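Local coordinates for protein SSD1 (Saccharomyces cerevisiae S288C, PDB 7AM1) that binds mRNA at untranslated regions and represses its translation, as a non-enzymatic pseudonuclease member of the RNase II family, at residues Ile625-Phe628 against Lys629-Arg633; Pro784-Ser788 against Ala789-Pro793; Arg674-Lys677 against Ala678-Asp682; Arg542-Gly545 against Phe546-Asn550; Arg665-Ala668 against Asp669-His673. One frame throughout, in Å; residues are numbered along the deposited sequence.

Overall arrangement
All five contacts are local, each formed within one continuous stretch of chain. Contacts 1, 3, 4 and 5 belong to the RNB domain, whereas contact 2 lies in the C-terminal DIS3L2-like region. Contacts 3 and 5 share helix 668-681: their centres are 14 Å apart and they touch where Arg-674 NH1 comes 4.1 Å from Tyr-667 OH. Contact 4 starts another helix, its nearest atoms about 7 Å from contact 5 and about 8 Å from contact 1. Contacts 2 and 3, on opposite sides of the chain's centre, are 67 Å apart between centres. A pentaethylene glycol, probably from the crystallisation liquor, lies about 5 Å from the Phe-628 side chain of contact 1.

Contact 1 (Ile625-Phe628 against Lys629-Arg633); sequences ILLF and KTMPR
The amide of Lys-629 bonds to Ile-625 O at 3.2 Å, four residues back, whereas Thr-630 N bonds to Leu-627 O at 3.0 Å, only three back; this shortened spacing marks the C-terminal turn of helix 617-629 in the RNB domain, before the loop to strand 635-638. Leu-627 O has a second donor: Thr-630 OG1, at 2.7 Å, lies in the carbonyl plane on a lone pair, while Thr-630 N stands 52° above that plane. The hydroxyl can fold back because chi1 of 68° places OG1 between the threonine's backbone N and carbonyl carbon. The extended Lys-629 chain passes Ile-625, with CE 4.0 Å from Ile-625 CG2, and carries NZ out to a salt bridge with Glu-756. Leu-626 and Leu-627 pack on Phe-588 of helix 582-595; Phe-628 meets Leu-528 of helix 523-529. Met-631, bent at chi3 (-71°), turns its methyl back to the helix, placing CE 4.0 Å from Leu-627 CG.

Contact 2 (Pro784-Ser788 against Ala789-Pro793); sequences PGVDS and ATFIP
Ala-789 gives its backbone N to Asp-787 OD1 at 2.9 Å, with an N-H...O angle of 162°. The donor approaches from above the carboxylate, 62° out of its plane. Asp-787 is turned for this with CG opposite its own backbone N (chi1 -169°), and the same OD1 also lies 3.4 Å from Ala-789 CB; OD2 is taken separately by the amide of Ala-814. Thr-790 follows with a weak bond from its N to Asp-787 O (3.3 Å), and its OG1 sits 3.7 Å from Asp-787 CB. At Phe-791 the backbone repeats the pattern one residue on, N making a weak bond to Ser-788 O (3.4 Å). The phenyl ring then meets Val-786: CD1 lies 3.9 Å from Val-786 CG1, the two side chains set at an oblique angle. Further along, Pro-793 N lies 3.6 Å above one face of the Phe-791 ring, displaced toward its rim. Ser-788 OG bonds to Ala-908 O, tying the loop to the last strand, 903-908. The whole is an Asx turn at Asp-787 merged with two overlapping beta turns, 787-790 and 788-791, in the loop that leaves strand 777-782 of the C-terminal region.

Contact 3 (Arg674-Lys677 against Ala678-Asp682); sequences RQLK and AVIHD
The His-681 imidazole sits beside the carbonyl of Lys-677, its CD2 3.5 Å from Lys-677 O, and one ring face has Ile-680 CG2 4.0 Å above its centre. Its NE2 makes a weak hydrogen bond to Glu-469 of strand 462-472. The Gln-675 amide is held at both ends, OE1 by Leu-573 N and NE2 by Tyr-685 OH, while the Arg-674 guanidinium bonds through NH2 to Ile-403 O. Behind these groups runs the final part of helix 668-681 in the RNB domain. Its i to i-4 bonds are regular: Ile-680 N reaches Leu-676 O at 2.7 Å, and His-681 N reaches Lys-677 O at 2.8 Å with a nearly straight angle of 176°. Asp-682, with phi of 51°, then leaves helical geometry in a Schellman motif. On the apolar side Leu-676 CG meets Ile-680 CD1 at 3.7 Å; the leucine CG lies opposite its backbone N (chi1 179°), which swings the branch toward the following turn. Lys-677 instead extends to a salt bridge with Asp-398. The chemistry thus divides in two: main-chain bonds and one aliphatic pair hold the helix turn itself, while its polar side chains are bonded to surrounding parts of the domain.

Contact 4 (Arg542-Gly545 against Phe546-Asn550); sequences RTLG and FVVIN
Thr-543 OG1 accepts the backbone N-H of Phe-546 at 3.2 Å in a nearly straight bond (169°), an N-cap at the start of helix 544-568 in the RNB domain. The hydroxyl has a second partner, Asp-484 OD2, and the other oxygen of that carboxylate bonds to Gly-545 N. Thr-543 O contributes as well, taking Val-547 N at 3.0 Å in the carbonyl plane; Val-548 N to Leu-544 O (2.9 Å) and Ile-549 N to Gly-545 O (3.2 Å) carry the helical pattern on. Outside the cap, Arg-542 and Phe-546 lie side by side and point the same way. Arg-542 NH1 is 3.5 Å from both CZ and CE2 of the phenyl ring, with the guanidinium and ring planes 32° apart, and Arg-542 CD follows 4.0 Å from CE2. A bend at chi2 (-74°) directs the arginine along the ring, while its NE bonds to Ser-523 OG. Asn-550 CB lies 3.8 Å above one face of the same ring. Around the helix from this pair, Leu-544 CD1 meets Val-548 CG2, and both residues continue onto Gln-500 of helix 495-510. Chemically, the first amides of the helix are met by a hydroxyl and a carboxylate, whose negative charge would probably suit the positive end of the helix dipole, while the arginine combines a polar bond with contact against an aromatic ring.

Contact 5 (Arg665-Ala668 against Asp669-His673); sequences RRYA and DHVVH
Tyr-667 overlaps His-670 with the face of its ring: His-670 CB stands over the centre, 4.2 Å from the centroid and 12° off the normal, a CH-pi contact. The two rings are near parallel (24°) but slid apart, with centroids 5.0 Å from each other, and Tyr-667 CD1 lies over one face of the imidazole near its rim. Elsewhere on the phenol, CE2 touches Val-671 CG2 at 3.9 Å. The ends of both aromatic residues are fixed by outside oxygens: Tyr-667 OH bonds to Asp-410, and His-670 NE2 to Pro-663 O. One residue before the tyrosine, Arg-666 grips Asp-669 side-on in a buried salt bridge. Its NE meets OD1 at 2.8 Å, and its NH2 meets OD2, also at 2.8 Å, on the syn lone pair. The arginine bends at chi3 (-60°) to bring this edge round to the carboxylate, and the two flat groups remain noticeably twisted against each other. Each has a second partner, Arg-666 NH1 at Asp-530 and Asp-669 OD2 at Ala-662 N, so the pair belongs to a wider polar network. Val-672 N to Ala-668 O, 3.0 Å, begins the regular bonding of helix 668-681. This helix start is packed between neighbours of the RNB domain: Ala-668 and Val-671 meet helix 689-725, Tyr-667 rests on helix 408-416, and Tyr-636 of strand 635-638 touches Arg-666 and Ala-668.

Contact 1 (Ile625-Phe628 against Lys629-Arg633)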
loop_
_atom_site.group_PDB
_atom_site.type_symbol
_atom_site.label_atom_id
_atom_site.label_comp_id
_atom_site.label_asym_id
_atom_site.label_seq_id
_atom_site.Cartn_x
_atom_site.Cartn_y
_atom_site.Cartn_z
ATOM N N ILE A 625 -12.619 -0.495 -1.350
ATOM C CA ILE A 625 -11.711 0.477 -1.954
ATOM C C ILE A 625 -12.014 1.870 -1.418
ATOM O O ILE A 625 -11.111 2.602 -0.997
ATOM C CB ILE A 625 -11.797 0.426 -3.493
ATOM C CG1 ILE A 625 -11.153 -0.860 -4.025
ATOM C CG2 ILE A 625 -11.121 1.652 -4.108
ATOM C CD1 ILE A 625 -11.453 -1.152 -5.500
ATOM N N LEU A 626 -13.296 2.246 -1.394
ATOM C CA LEU A 626 -13.678 3.558 -0.879
ATOM C C LEU A 626 -13.261 3.725 0.579
ATOM O O LEU A 626 -12.744 4.780 0.969
ATOM C CB LEU A 626 -15.186 3.756 -1.030
ATOM C CG LEU A 626 -15.724 3.758 -2.464
ATOM C CD1 LEU A 626 -17.233 3.924 -2.467
ATOM C CD2 LEU A 626 -15.068 4.839 -3.298
ATOM N N LEU A 627 -13.486 2.698 1.401
ATOM C CA LEU A 627 -13.095 2.769 2.804
ATOM C C LEU A 627 -11.584 2.894 2.942
ATOM O O LEU A 627 -11.086 3.722 3.711
ATOM C CB LEU A 627 -13.608 1.533 3.541
ATOM C CG LEU A 627 -13.225 1.413 5.015
ATOM C CD1 LEU A 627 -13.726 2.615 5.792
ATOM C CD2 LEU A 627 -13.777 0.129 5.597
ATOM N N PHE A 628 -10.842 2.102 2.169
ATOM C CA PHE A 628 -9.385 2.096 2.243
ATOM C C PHE A 628 -8.804 3.485 2.012
ATOM O O PHE A 628 -7.788 3.844 2.623
ATOM C CB PHE A 628 -8.861 1.082 1.221
ATOM C CG PHE A 628 -7.376 1.079 1.054
ATOM C CD1 PHE A 628 -6.559 0.479 1.995
ATOM C CD2 PHE A 628 -6.794 1.639 -0.069
ATOM C CE1 PHE A 628 -5.187 0.463 1.830
ATOM C CE2 PHE A 628 -5.424 1.628 -0.238
ATOM C CZ PHE A 628 -4.621 1.036 0.713
ATOM N N LYS A 629 -9.453 4.290 1.167
ATOM C CA LYS A 629 -8.934 5.605 0.829
ATOM C C LYS A 629 -9.036 6.598 1.972
ATOM O O LYS A 629 -8.330 7.611 1.957
ATOM C CB LYS A 629 -9.709 6.210 -0.338
ATOM C CG LYS A 629 -9.595 5.499 -1.636
ATOM C CD LYS A 629 -10.399 6.268 -2.662
ATOM C CE LYS A 629 -10.417 5.570 -3.988
ATOM N NZ LYS A 629 -10.745 6.539 -5.047
ATOM N N THR A 630 -9.880 6.338 2.962
ATOM C CA THR A 630 -10.087 7.299 4.033
ATOM C C THR A 630 -9.067 7.169 5.152
ATOM O O THR A 630 -9.109 7.962 6.099
ATOM C CB THR A 630 -11.498 7.149 4.610
ATOM O OG1 THR A 630 -11.604 5.899 5.304
ATOM C CG2 THR A 630 -12.538 7.211 3.502
ATOM N N MET A 631 -8.147 6.211 5.064
ATOM C CA MET A 631 -7.311 5.891 6.206
ATOM C C MET A 631 -5.832 5.869 5.860
ATOM O O MET A 631 -5.442 5.346 4.811
ATOM C CB MET A 631 -7.696 4.527 6.782
ATOM C CG MET A 631 -8.871 4.596 7.706
ATOM S SD MET A 631 -9.201 3.009 8.463
ATOM C CE MET A 631 -9.837 2.100 7.056
ATOM N N PRO A 632 -4.987 6.412 6.729
ATOM C CA PRO A 632 -3.547 6.203 6.587
ATOM C C PRO A 632 -3.174 4.837 7.145
ATOM O O PRO A 632 -3.944 4.189 7.856
ATOM C CB PRO A 632 -2.948 7.334 7.424
ATOM C CG PRO A 632 -3.931 7.475 8.555
ATOM C CD PRO A 632 -5.301 7.193 7.943
ATOM N N ARG A 633 -1.960 4.414 6.821
ATOM C CA ARG A 633 -1.437 3.176 7.366
ATOM C C ARG A 633 -1.252 3.271 8.875
ATOM O O ARG A 633 -1.236 4.356 9.461
ATOM C CB ARG A 633 -0.105 2.831 6.717
ATOM C CG ARG A 633 -0.209 2.554 5.241
ATOM C CD ARG A 633 1.040 1.856 4.804
ATOM N NE ARG A 633 0.893 0.409 4.848
ATOM C CZ ARG A 633 1.879 -0.445 5.104
ATOM N NH1 ARG A 633 3.101 -0.006 5.381
ATOM N NH2 ARG A 633 1.632 -1.749 5.087
#

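Contact 2 (Pro784-Ser788 against Ala789-Pro793)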
loop_
_atom_site.group_PDB
_atom_site.type_symbol
_atom_site.label_atom_id
_atom_site.label_comp_id
_atom_site.label_asym_id
_atom_site.label_seq_id
_atom_site.Cartn_x
_atom_site.Cartn_y
_atom_site.Cartn_z
ATOM N N PRO A 784 -21.515 9.626 -32.969
ATOM C CA PRO A 784 -21.815 8.309 -33.544
ATOM C C PRO A 784 -20.698 7.843 -34.466
ATOM O O PRO A 784 -20.111 8.631 -35.210
ATOM C CB PRO A 784 -23.128 8.541 -34.303
ATOM C CG PRO A 784 -23.154 10.003 -34.589
ATOM C CD PRO A 784 -22.480 10.651 -33.410
ATOM N N GLY A 785 -20.388 6.551 -34.383
ATOM C CA GLY A 785 -19.467 5.916 -35.301
ATOM C C GLY A 785 -17.995 6.124 -35.022
ATOM O O GLY A 785 -17.165 5.588 -35.768
ATOM N N VAL A 786 -17.633 6.884 -33.992
ATOM C CA VAL A 786 -16.236 7.174 -33.681
ATOM C C VAL A 786 -15.755 6.199 -32.613
ATOM O O VAL A 786 -16.244 6.215 -31.477
ATOM C CB VAL A 786 -16.055 8.633 -33.230
ATOM C CG1 VAL A 786 -14.587 8.932 -32.943
ATOM C CG2 VAL A 786 -16.594 9.580 -34.299
ATOM N N ASP A 787 -14.781 5.364 -32.967
ATOM C CA ASP A 787 -14.279 4.343 -32.055
ATOM C C ASP A 787 -13.401 4.988 -30.984
ATOM O O ASP A 787 -12.434 5.690 -31.304
ATOM C CB ASP A 787 -13.498 3.287 -32.835
ATOM C CG ASP A 787 -13.169 2.053 -32.001
ATOM O OD1 ASP A 787 -13.401 2.063 -30.774
ATOM O OD2 ASP A 787 -12.673 1.067 -32.585
ATOM N N SER A 788 -13.755 4.757 -29.712
ATOM C CA SER A 788 -12.956 5.260 -28.600
ATOM C C SER A 788 -11.568 4.643 -28.591
ATOM O O SER A 788 -10.615 5.257 -28.098
ATOM C CB SER A 788 -13.636 4.948 -27.261
ATOM O OG SER A 788 -14.891 5.586 -27.145
ATOM N N ALA A 789 -11.446 3.410 -29.086
ATOM C CA ALA A 789 -10.169 2.711 -29.032
ATOM C C ALA A 789 -9.108 3.433 -29.846
ATOM O O ALA A 789 -7.923 3.348 -29.530
ATOM C CB ALA A 789 -10.333 1.272 -29.522
ATOM N N THR A 790 -9.507 4.136 -30.900
ATOM C CA THR A 790 -8.556 4.778 -31.797
ATOM C C THR A 790 -8.690 6.296 -31.786
ATOM O O THR A 790 -8.024 6.973 -32.577
ATOM C CB THR A 790 -8.740 4.237 -33.218
ATOM O OG1 THR A 790 -10.093 4.448 -33.633
ATOM C CG2 THR A 790 -8.427 2.742 -33.274
ATOM N N PHE A 791 -9.533 6.848 -30.919
ATOM C CA PHE A 791 -9.779 8.283 -30.931
ATOM C C PHE A 791 -8.594 9.038 -30.343
ATOM O O PHE A 791 -8.074 8.678 -29.283
ATOM C CB PHE A 791 -11.051 8.610 -30.152
ATOM C CG PHE A 791 -11.331 10.081 -30.039
ATOM C CD1 PHE A 791 -11.742 10.808 -31.147
ATOM C CD2 PHE A 791 -11.201 10.733 -28.824
ATOM C CE1 PHE A 791 -12.008 12.158 -31.046
ATOM C CE2 PHE A 791 -11.465 12.083 -28.716
ATOM C CZ PHE A 791 -11.869 12.797 -29.829
ATOM N N ILE A 792 -8.170 10.090 -31.033
ATOM C CA ILE A 792 -7.103 10.963 -30.559
ATOM C C ILE A 792 -7.713 12.338 -30.306
ATOM O O ILE A 792 -8.058 13.046 -31.265
ATOM C CB ILE A 792 -5.945 11.043 -31.565
ATOM C CG1 ILE A 792 -5.275 9.673 -31.703
ATOM C CG2 ILE A 792 -4.945 12.113 -31.140
ATOM C CD1 ILE A 792 -4.416 9.534 -32.942
ATOM N N PRO A 793 -7.882 12.755 -29.051
ATOM C CA PRO A 793 -8.422 14.095 -28.792
ATOM C C PRO A 793 -7.586 15.154 -29.495
ATOM O O PRO A 793 -6.357 15.074 -29.532
ATOM C CB PRO A 793 -8.338 14.225 -27.265
ATOM C CG PRO A 793 -8.304 12.846 -26.767
ATOM C CD PRO A 793 -7.577 12.040 -27.800
#

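Contact 3 (Arg674-Lys677 against Ala678-Asp682)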
loop_
_atom_site.group_PDB
_atom_site.type_symbol
_atom_site.label_atom_id
_atom_site.label_comp_id
_atom_site.label_asym_id
_atom_site.label_seq_id
_atom_site.Cartn_x
_atom_site.Cartn_y
_atom_site.Cartn_z
ATOM N N ARG A 674 12.805 -7.993 22.492
ATOM C CA ARG A 674 13.653 -7.666 23.631
ATOM C C ARG A 674 12.830 -7.127 24.792
ATOM O O ARG A 674 13.138 -7.411 25.955
ATOM C CB ARG A 674 14.731 -6.669 23.208
ATOM C CG ARG A 674 15.679 -7.239 22.159
ATOM C CD ARG A 674 16.957 -6.423 22.016
ATOM N NE ARG A 674 17.996 -7.178 21.315
ATOM C CZ ARG A 674 18.258 -7.092 20.012
ATOM N NH1 ARG A 674 17.565 -6.272 19.232
ATOM N NH2 ARG A 674 19.225 -7.833 19.488
ATOM N N GLN A 675 11.764 -6.381 24.498
ATOM C CA GLN A 675 10.869 -5.924 25.555
ATOM C C GLN A 675 10.144 -7.093 26.211
ATOM O O GLN A 675 9.998 -7.127 27.439
ATOM C CB GLN A 675 9.870 -4.918 24.986
ATOM C CG GLN A 675 10.503 -3.576 24.667
ATOM C CD GLN A 675 9.493 -2.505 24.295
ATOM O OE1 GLN A 675 8.321 -2.794 24.056
ATOM N NE2 GLN A 675 9.951 -1.256 24.232
ATOM N N LEU A 676 9.692 -8.064 25.416
ATOM C CA LEU A 676 8.992 -9.207 25.989
ATOM C C LEU A 676 9.917 -10.029 26.880
ATOM O O LEU A 676 9.516 -10.463 27.966
ATOM C CB LEU A 676 8.409 -10.086 24.884
ATOM C CG LEU A 676 7.660 -11.337 25.365
ATOM C CD1 LEU A 676 6.474 -10.954 26.235
ATOM C CD2 LEU A 676 7.224 -12.189 24.187
ATOM N N LYS A 677 11.159 -10.244 26.443
ATOM C CA LYS A 677 12.092 -11.018 27.251
ATOM C C LYS A 677 12.353 -10.349 28.594
ATOM O O LYS A 677 12.432 -11.029 29.625
ATOM C CB LYS A 677 13.399 -11.218 26.492
ATOM C CG LYS A 677 13.260 -12.088 25.262
ATOM C CD LYS A 677 14.620 -12.489 24.745
ATOM C CE LYS A 677 14.531 -13.070 23.363
ATOM N NZ LYS A 677 15.883 -13.244 22.780
ATOM N N ALA A 678 12.493 -9.019 28.606
ATOM C CA ALA A 678 12.618 -8.298 29.870
ATOM C C ALA A 678 11.427 -8.582 30.777
ATOM O O ALA A 678 11.589 -8.871 31.968
ATOM C CB ALA A 678 12.754 -6.797 29.616
ATOM N N VAL A 679 10.216 -8.513 30.222
ATOM C CA VAL A 679 9.020 -8.827 31.000
ATOM C C VAL A 679 9.064 -10.274 31.474
ATOM O O VAL A 679 8.791 -10.572 32.643
ATOM C CB VAL A 679 7.757 -8.538 30.170
ATOM C CG1 VAL A 679 6.525 -9.122 30.839
ATOM C CG2 VAL A 679 7.586 -7.042 30.001
ATOM N N ILE A 680 9.414 -11.194 30.573
ATOM C CA ILE A 680 9.474 -12.609 30.928
ATOM C C ILE A 680 10.416 -12.819 32.106
ATOM O O ILE A 680 10.043 -13.405 33.130
ATOM C CB ILE A 680 9.911 -13.449 29.713
ATOM C CG1 ILE A 680 8.764 -13.575 28.711
ATOM C CG2 ILE A 680 10.415 -14.823 30.160
ATOM C CD1 ILE A 680 9.197 -14.114 27.360
ATOM N N HIS A 681 11.655 -12.352 31.971
ATOM C CA HIS A 681 12.675 -12.535 32.993
ATOM C C HIS A 681 12.624 -11.471 34.080
ATOM O O HIS A 681 13.468 -11.489 34.983
ATOM C CB HIS A 681 14.062 -12.544 32.346
ATOM C CG HIS A 681 14.269 -13.671 31.383
ATOM N ND1 HIS A 681 14.114 -14.992 31.743
ATOM C CD2 HIS A 681 14.623 -13.675 30.078
ATOM C CE1 HIS A 681 14.361 -15.762 30.699
ATOM N NE2 HIS A 681 14.673 -14.987 29.675
ATOM N N ASP A 682 11.660 -10.555 34.019
ATOM C CA ASP A 682 11.501 -9.523 35.040
ATOM C C ASP A 682 12.817 -8.792 35.287
ATOM O O ASP A 682 13.163 -8.450 36.420
ATOM C CB ASP A 682 10.958 -10.128 36.335
ATOM C CG ASP A 682 10.344 -9.092 37.248
ATOM O OD1 ASP A 682 11.093 -8.275 37.822
ATOM O OD2 ASP A 682 9.102 -9.086 37.376
#

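Contact 4 (Arg542-Gly545 against Phe546-Asn550)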
loop_
_atom_site.group_PDB
_atom_site.type_symbol
_atom_site.label_atom_id
_atom_site.label_comp_id
_atom_site.label_asym_id
_atom_site.label_seq_id
_atom_site.Cartn_x
_atom_site.Cartn_y
_atom_site.Cartn_z
ATOM N N ARG A 542 -6.259 -12.867 -1.577
ATOM C CA ARG A 542 -5.914 -13.458 -0.291
ATOM C C ARG A 542 -6.494 -14.867 -0.305
ATOM O O ARG A 542 -7.617 -15.063 -0.781
ATOM C CB ARG A 542 -6.486 -12.685 0.900
ATOM C CG ARG A 542 -6.087 -11.234 1.001
ATOM C CD ARG A 542 -4.645 -11.052 1.448
ATOM N NE ARG A 542 -4.302 -9.635 1.480
ATOM C CZ ARG A 542 -3.174 -9.139 1.975
ATOM N NH1 ARG A 542 -2.249 -9.943 2.483
ATOM N NH2 ARG A 542 -2.969 -7.831 1.954
ATOM N N THR A 543 -5.737 -15.839 0.199
ATOM C CA THR A 543 -6.217 -17.212 0.276
ATOM C C THR A 543 -6.698 -17.533 1.686
ATOM O O THR A 543 -6.320 -16.888 2.667
ATOM C CB THR A 543 -5.133 -18.217 -0.129
ATOM O OG1 THR A 543 -4.093 -18.233 0.858
ATOM C CG2 THR A 543 -4.536 -17.862 -1.480
ATOM N N LEU A 544 -7.534 -18.569 1.770
ATOM C CA LEU A 544 -8.008 -19.045 3.063
ATOM C C LEU A 544 -6.845 -19.394 3.979
ATOM O O LEU A 544 -6.847 -19.029 5.159
ATOM C CB LEU A 544 -8.924 -20.251 2.858
ATOM C CG LEU A 544 -9.446 -20.963 4.104
ATOM C CD1 LEU A 544 -10.158 -19.972 5.010
ATOM C CD2 LEU A 544 -10.377 -22.109 3.718
ATOM N N GLY A 545 -5.836 -20.090 3.452
ATOM C CA GLY A 545 -4.695 -20.460 4.274
ATOM C C GLY A 545 -4.016 -19.254 4.890
ATOM O O GLY A 545 -3.710 -19.238 6.086
ATOM N N PHE A 546 -3.770 -18.222 4.079
ATOM C CA PHE A 546 -3.181 -17.005 4.621
ATOM C C PHE A 546 -4.066 -16.409 5.711
ATOM O O PHE A 546 -3.570 -15.987 6.761
ATOM C CB PHE A 546 -2.950 -15.970 3.522
ATOM C CG PHE A 546 -2.542 -14.619 4.057
ATOM C CD1 PHE A 546 -1.212 -14.339 4.335
ATOM C CD2 PHE A 546 -3.492 -13.648 4.334
ATOM C CE1 PHE A 546 -0.833 -13.100 4.855
ATOM C CE2 PHE A 546 -3.119 -12.414 4.857
ATOM C CZ PHE A 546 -1.789 -12.142 5.115
ATOM N N VAL A 547 -5.381 -16.367 5.480
ATOM C CA VAL A 547 -6.285 -15.725 6.429
ATOM C C VAL A 547 -6.296 -16.486 7.748
ATOM O O VAL A 547 -6.318 -15.882 8.829
ATOM C CB VAL A 547 -7.697 -15.620 5.824
ATOM C CG1 VAL A 547 -8.705 -15.165 6.869
ATOM C CG2 VAL A 547 -7.702 -14.666 4.642
ATOM N N VAL A 548 -6.282 -17.821 7.683
ATOM C CA VAL A 548 -6.239 -18.640 8.894
ATOM C C VAL A 548 -5.011 -18.291 9.726
ATOM O O VAL A 548 -5.111 -17.972 10.917
ATOM C CB VAL A 548 -6.261 -20.138 8.533
ATOM C CG1 VAL A 548 -5.866 -20.986 9.736
ATOM C CG2 VAL A 548 -7.629 -20.548 8.042
ATOM N N ILE A 549 -3.830 -18.354 9.108
ATOM C CA ILE A 549 -2.603 -18.054 9.832
ATOM C C ILE A 549 -2.567 -16.585 10.233
ATOM O O ILE A 549 -2.048 -16.245 11.302
ATOM C CB ILE A 549 -1.373 -18.435 8.983
ATOM C CG1 ILE A 549 -1.392 -19.933 8.637
ATOM C CG2 ILE A 549 -0.083 -18.023 9.684
ATOM C CD1 ILE A 549 -1.425 -20.886 9.836
ATOM N N ASN A 550 -3.114 -15.693 9.396
ATOM C CA ASN A 550 -3.073 -14.262 9.696
ATOM C C ASN A 550 -3.933 -13.925 10.912
ATOM O O ASN A 550 -3.551 -13.081 11.734
ATOM C CB ASN A 550 -3.526 -13.444 8.478
ATOM C CG ASN A 550 -3.134 -11.958 8.573
ATOM O OD1 ASN A 550 -2.052 -11.612 9.057
ATOM N ND2 ASN A 550 -4.020 -11.080 8.104
#

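Contact 5 (Arg665-Ala668 against Asp669-His673)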
loop_
_atom_site.group_PDB
_atom_site.type_symbol
_atom_site.label_atom_id
_atom_site.label_comp_id
_atom_site.label_asym_id
_atom_site.label_seq_id
_atom_site.Cartn_x
_atom_site.Cartn_y
_atom_site.Cartn_z
ATOM N N ARG A 665 11.637 -10.203 9.079
ATOM C CA ARG A 665 11.434 -9.178 8.062
ATOM C C ARG A 665 11.074 -7.804 8.611
ATOM O O ARG A 665 11.042 -6.847 7.829
ATOM C CB ARG A 665 10.340 -9.609 7.068
ATOM C CG ARG A 665 9.034 -10.096 7.698
ATOM C CD ARG A 665 8.020 -10.451 6.616
ATOM N NE ARG A 665 6.701 -10.776 7.143
ATOM C CZ ARG A 665 5.753 -9.880 7.409
ATOM N NH1 ARG A 665 5.976 -8.582 7.225
ATOM N NH2 ARG A 665 4.579 -10.286 7.877
ATOM N N ARG A 666 10.820 -7.670 9.912
ATOM C CA ARG A 666 10.493 -6.393 10.534
ATOM C C ARG A 666 11.414 -6.154 11.723
ATOM O O ARG A 666 11.493 -6.990 12.630
ATOM C CB ARG A 666 9.036 -6.361 11.001
ATOM C CG ARG A 666 8.021 -6.686 9.928
ATOM C CD ARG A 666 6.604 -6.384 10.422
ATOM N NE ARG A 666 6.258 -7.174 11.608
ATOM C CZ ARG A 666 5.145 -7.896 11.750
ATOM N NH1 ARG A 666 4.237 -7.940 10.782
ATOM N NH2 ARG A 666 4.938 -8.577 12.871
ATOM N N TYR A 667 12.101 -5.009 11.730
ATOM C CA TYR A 667 12.976 -4.715 12.857
ATOM C C TYR A 667 12.199 -4.295 14.099
ATOM O O TYR A 667 12.681 -4.497 15.216
ATOM C CB TYR A 667 13.982 -3.615 12.513
ATOM C CG TYR A 667 15.000 -3.439 13.612
ATOM C CD1 TYR A 667 16.123 -4.252 13.675
ATOM C CD2 TYR A 667 14.815 -2.496 14.615
ATOM C CE1 TYR A 667 17.046 -4.115 14.692
ATOM C CE2 TYR A 667 15.733 -2.351 15.636
ATOM C CZ TYR A 667 16.845 -3.163 15.670
ATOM O OH TYR A 667 17.758 -3.017 16.685
ATOM N N ALA A 668 11.013 -3.700 13.938
ATOM C CA ALA A 668 10.219 -3.339 15.108
ATOM C C ALA A 668 10.010 -4.549 16.012
ATOM O O ALA A 668 10.050 -4.434 17.243
ATOM C CB ALA A 668 8.872 -2.759 14.675
ATOM N N ASP A 669 9.805 -5.725 15.410
ATOM C CA ASP A 669 9.620 -6.945 16.183
ATOM C C ASP A 669 10.834 -7.255 17.047
ATOM O O ASP A 669 10.692 -7.847 18.123
ATOM C CB ASP A 669 9.320 -8.117 15.244
ATOM C CG ASP A 669 7.997 -7.953 14.510
ATOM O OD1 ASP A 669 7.781 -6.869 13.929
ATOM O OD2 ASP A 669 7.183 -8.903 14.495
ATOM N N HIS A 670 12.036 -6.878 16.596
ATOM C CA HIS A 670 13.223 -7.077 17.420
ATOM C C HIS A 670 13.099 -6.312 18.729
ATOM O O HIS A 670 13.364 -6.855 19.806
ATOM C CB HIS A 670 14.482 -6.641 16.672
ATOM C CG HIS A 670 14.857 -7.545 15.542
ATOM N ND1 HIS A 670 16.160 -7.919 15.291
ATOM C CD2 HIS A 670 14.101 -8.153 14.597
ATOM C CE1 HIS A 670 16.190 -8.717 14.240
ATOM N NE2 HIS A 670 14.955 -8.876 13.799
ATOM N N VAL A 671 12.705 -5.040 18.650
ATOM C CA VAL A 671 12.499 -4.246 19.857
ATOM C C VAL A 671 11.437 -4.894 20.734
ATOM O O VAL A 671 11.606 -5.034 21.951
ATOM C CB VAL A 671 12.119 -2.801 19.487
ATOM C CG1 VAL A 671 11.930 -1.969 20.742
ATOM C CG2 VAL A 671 13.175 -2.176 18.576
ATOM N N VAL A 672 10.322 -5.300 20.125
ATOM C CA VAL A 672 9.249 -5.939 20.882
ATOM C C VAL A 672 9.739 -7.232 21.524
ATOM O O VAL A 672 9.399 -7.536 22.673
ATOM C CB VAL A 672 8.031 -6.182 19.972
ATOM C CG1 VAL A 672 6.986 -7.040 20.683
ATOM C CG2 VAL A 672 7.435 -4.858 19.518
ATOM N N HIS A 673 10.531 -8.021 20.797
ATOM C CA HIS A 673 11.039 -9.263 21.372
ATOM C C HIS A 673 11.925 -8.991 22.584
ATOM O O HIS A 673 11.819 -9.677 23.609
ATOM C CB HIS A 673 11.808 -10.055 20.318
ATOM C CG HIS A 673 10.929 -10.811 19.372
ATOM N ND1 HIS A 673 11.324 -11.986 18.772
ATOM C CD2 HIS A 673 9.682 -10.553 18.914
ATOM C CE1 HIS A 673 10.354 -12.426 17.991
ATOM N NE2 HIS A 673 9.347 -11.574 18.057
#